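Local coordinates for protein RhCC (Rhodococcus jostii RHA1, PDB 4U5P) that is an unusual cofactor-independent oxygenase of the tautomerase superfamily that binds magnesium where its three subunits meet, at residues B[63-68]-B[104-109]. Numbering follows the deposited sequence.
Sequences RIRLDH and HIDETP. With MG (magnesium ion), chain F.
D106 and D67 lie side by side on neighbouring parallel strands, and D106 OD2 binds a magnesium ion at 2.2 Å. The same ion is held by D106 of both other subunits, and three waters bring its ligands to six. A further water accepts from R65 NH2 and sits 2.7 Å from both D67 OD1 and D106 OD2. R65 NH1 also forms a salt bridge to D67 OD1 from above the carboxylate plane, while R65 NE reaches D67 of the second subunit; D67 OD2 in turn takes a salt bridge from R65 NE of the third subunit.

Farther back, H104 CG stands between its backbone N and carbonyl carbon (chi1 73°), which brings the ring close to strand 61-68, where R63 NH1 donates to H104 ND1 over 2.9 Å. The bond lies close to both planes although ring and guanidinium are turned 80° apart. R65 CG lies against H104 CE1 at 3.6 Å, and H104 NE2 bonds D67 of the second subunit. With an alanine in place of H104, R63 NH1 would probably lose its acceptor and that D67 one of its bonds across the interface.

On the face of L66, I105, H68 and E107, apolar packing and polar links meet. I105 CG1 meets L66 CG at 3.7 Å, and I105 CG2 makes a CH-pi contact over the H68 ring; M82 of helix 76-90 touches both I105 and H68. A water joins H68 ND1 to E107 OE2, which also accepts from M73 N, and H68 NE2 bonds Y28.

Five backbone hydrogen bonds, the first H104 N to I64 O, the last T108 N to H68 O, join the segments. This is the parallel pairing of a beta-alpha-beta unit, the building block of the tautomerase superfamily fold.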
loop_
_atom_site.group_PDB
_atom_site.type_symbol
_atom_site.label_atom_id
_atom_site.label_comp_id
_atom_site.label_asym_id
_atom_site.label_seq_id
_atom_site.Cartn_x
_atom_site.Cartn_y
_atom_site.Cartn_z
ATOM N N ARG B 63 5.881 -0.828 -11.821
ATOM C CA ARG B 63 5.564 -1.721 -10.717
ATOM C C ARG B 63 4.075 -1.605 -10.410
ATOM O O ARG B 63 3.556 -0.499 -10.227
ATOM C CB ARG B 63 6.410 -1.388 -9.491
ATOM C CG ARG B 63 6.310 -2.397 -8.349
ATOM C CD ARG B 63 6.725 -3.784 -8.811
ATOM N NE ARG B 63 6.925 -4.751 -7.735
ATOM C CZ ARG B 63 5.957 -5.432 -7.133
ATOM N NH1 ARG B 63 4.688 -5.224 -7.467
ATOM N NH2 ARG B 63 6.266 -6.305 -6.173
ATOM N N ILE B 64 3.390 -2.746 -10.389
ATOM C CA ILE B 64 1.943 -2.764 -10.171
ATOM C C ILE B 64 1.636 -3.520 -8.891
ATOM O O ILE B 64 2.136 -4.613 -8.669
ATOM C CB ILE B 64 1.198 -3.412 -11.359
ATOM C CG1 ILE B 64 1.543 -2.670 -12.656
ATOM C CG2 ILE B 64 -0.330 -3.386 -11.141
ATOM C CD1 ILE B 64 1.157 -3.418 -13.902
ATOM N N ARG B 65 0.785 -2.935 -8.059
ATOM C CA ARG B 65 0.312 -3.592 -6.848
ATOM C C ARG B 65 -1.197 -3.391 -6.755
ATOM O O ARG B 65 -1.691 -2.282 -6.997
ATOM C CB ARG B 65 1.006 -3.020 -5.605
ATOM C CG ARG B 65 0.577 -3.675 -4.320
ATOM C CD ARG B 65 1.000 -2.888 -3.108
ATOM N NE ARG B 65 0.694 -3.653 -1.903
ATOM C CZ ARG B 65 -0.524 -3.793 -1.392
ATOM N NH1 ARG B 65 -1.587 -3.212 -1.958
ATOM N NH2 ARG B 65 -0.679 -4.528 -0.304
ATOM N N LEU B 66 -1.938 -4.449 -6.434
ATOM C CA LEU B 66 -3.380 -4.293 -6.228
ATOM C C LEU B 66 -3.917 -5.021 -5.015
ATOM O O LEU B 66 -3.352 -6.020 -4.587
ATOM C CB LEU B 66 -4.159 -4.751 -7.458
ATOM C CG LEU B 66 -3.863 -6.102 -8.082
ATOM C CD1 LEU B 66 -5.092 -6.751 -8.688
ATOM C CD2 LEU B 66 -2.817 -5.887 -9.165
ATOM N N ASP B 67 -5.006 -4.469 -4.462
ATOM C CA ASP B 67 -5.830 -5.141 -3.462
ATOM C C ASP B 67 -7.105 -5.647 -4.103
ATOM O O ASP B 67 -7.743 -4.937 -4.884
ATOM C CB ASP B 67 -6.211 -4.212 -2.299
ATOM C CG ASP B 67 -5.045 -3.881 -1.383
ATOM O OD1 ASP B 67 -4.071 -4.656 -1.322
ATOM O OD2 ASP B 67 -5.123 -2.843 -0.691
ATOM N N HIS B 68 -7.463 -6.880 -3.778
ATOM C CA HIS B 68 -8.792 -7.408 -4.067
ATOM C C HIS B 68 -9.598 -7.411 -2.785
ATOM O O HIS B 68 -9.197 -8.033 -1.803
ATOM C CB HIS B 68 -8.728 -8.818 -4.628
ATOM C CG HIS B 68 -8.483 -8.875 -6.101
ATOM N ND1 HIS B 68 -8.462 -10.063 -6.798
ATOM C CD2 HIS B 68 -8.272 -7.896 -7.013
ATOM C CE1 HIS B 68 -8.230 -9.815 -8.075
ATOM N NE2 HIS B 68 -8.114 -8.509 -8.232
ATOM N N HIS B 104 1.893 -7.777 -8.148
ATOM C CA HIS B 104 1.360 -8.708 -7.160
ATOM C C HIS B 104 0.039 -8.231 -6.579
ATOM O O HIS B 104 -0.317 -7.053 -6.701
ATOM C CB HIS B 104 2.375 -8.985 -6.042
ATOM C CG HIS B 104 2.574 -7.859 -5.074
ATOM N ND1 HIS B 104 3.310 -6.736 -5.382
ATOM C CD2 HIS B 104 2.194 -7.714 -3.785
ATOM C CE1 HIS B 104 3.347 -5.933 -4.335
ATOM N NE2 HIS B 104 2.677 -6.502 -3.351
ATOM N N ILE B 105 -0.684 -9.181 -5.986
ATOM C CA ILE B 105 -2.022 -8.951 -5.451
ATOM C C ILE B 105 -2.089 -9.327 -3.983
ATOM O O ILE B 105 -1.517 -10.339 -3.559
ATOM C CB ILE B 105 -3.099 -9.770 -6.202
ATOM C CG1 ILE B 105 -2.924 -9.649 -7.718
ATOM C CG2 ILE B 105 -4.520 -9.361 -5.725
ATOM C CD1 ILE B 105 -3.948 -10.422 -8.520
ATOM N N ASP B 106 -2.808 -8.519 -3.210
ATOM C CA ASP B 106 -3.182 -8.902 -1.853
ATOM C C ASP B 106 -4.701 -8.995 -1.769
ATOM O O ASP B 106 -5.409 -8.299 -2.483
ATOM C CB ASP B 106 -2.647 -7.905 -0.819
ATOM C CG ASP B 106 -2.683 -8.462 0.607
ATOM O OD1 ASP B 106 -2.656 -9.705 0.754
ATOM O OD2 ASP B 106 -2.697 -7.670 1.582
ATOM N N GLU B 107 -5.189 -9.881 -0.916
ATOM C CA GLU B 107 -6.622 -9.975 -0.656
ATOM C C GLU B 107 -6.871 -9.392 0.727
ATOM O O GLU B 107 -6.207 -9.774 1.699
ATOM C CB GLU B 107 -7.113 -11.423 -0.765
ATOM C CG GLU B 107 -6.974 -12.001 -2.182
ATOM C CD GLU B 107 -7.534 -13.418 -2.314
ATOM O OE1 GLU B 107 -7.113 -14.299 -1.540
ATOM O OE2 GLU B 107 -8.376 -13.662 -3.205
ATOM N N THR B 108 -7.785 -8.423 0.800
ATOM C CA THR B 108 -8.060 -7.719 2.051
ATOM C C THR B 108 -9.526 -7.953 2.460
ATOM O O THR B 108 -10.349 -8.344 1.631
ATOM C CB THR B 108 -7.764 -6.207 1.928
ATOM O OG1 THR B 108 -8.698 -5.598 1.031
ATOM C CG2 THR B 108 -6.343 -5.976 1.391
ATOM N N PRO B 109 -9.847 -7.732 3.749
ATOM C CA PRO B 109 -11.185 -8.069 4.271
ATOM C C PRO B 109 -12.356 -7.328 3.606
ATOM O O PRO B 109 -12.423 -6.101 3.569
ATOM C CB PRO B 109 -11.085 -7.682 5.756
ATOM C CG PRO B 109 -9.635 -7.683 6.068
ATOM C CD PRO B 109 -8.943 -7.261 4.814
HETATM MG MG MG F . -2.568 -7.961 3.736
HETATM O O HOH W 1 -2.948 -5.054 1.053
HETATM O O HOH W 2 -9.534 -11.867 -4.906
HETATM O O HOH W 3 -1.858 -9.935 3.313
HETATM O O HOH W 4 -4.496 -8.831 3.827
HETATM O O HOH W 5 -2.416 -8.581 5.707
#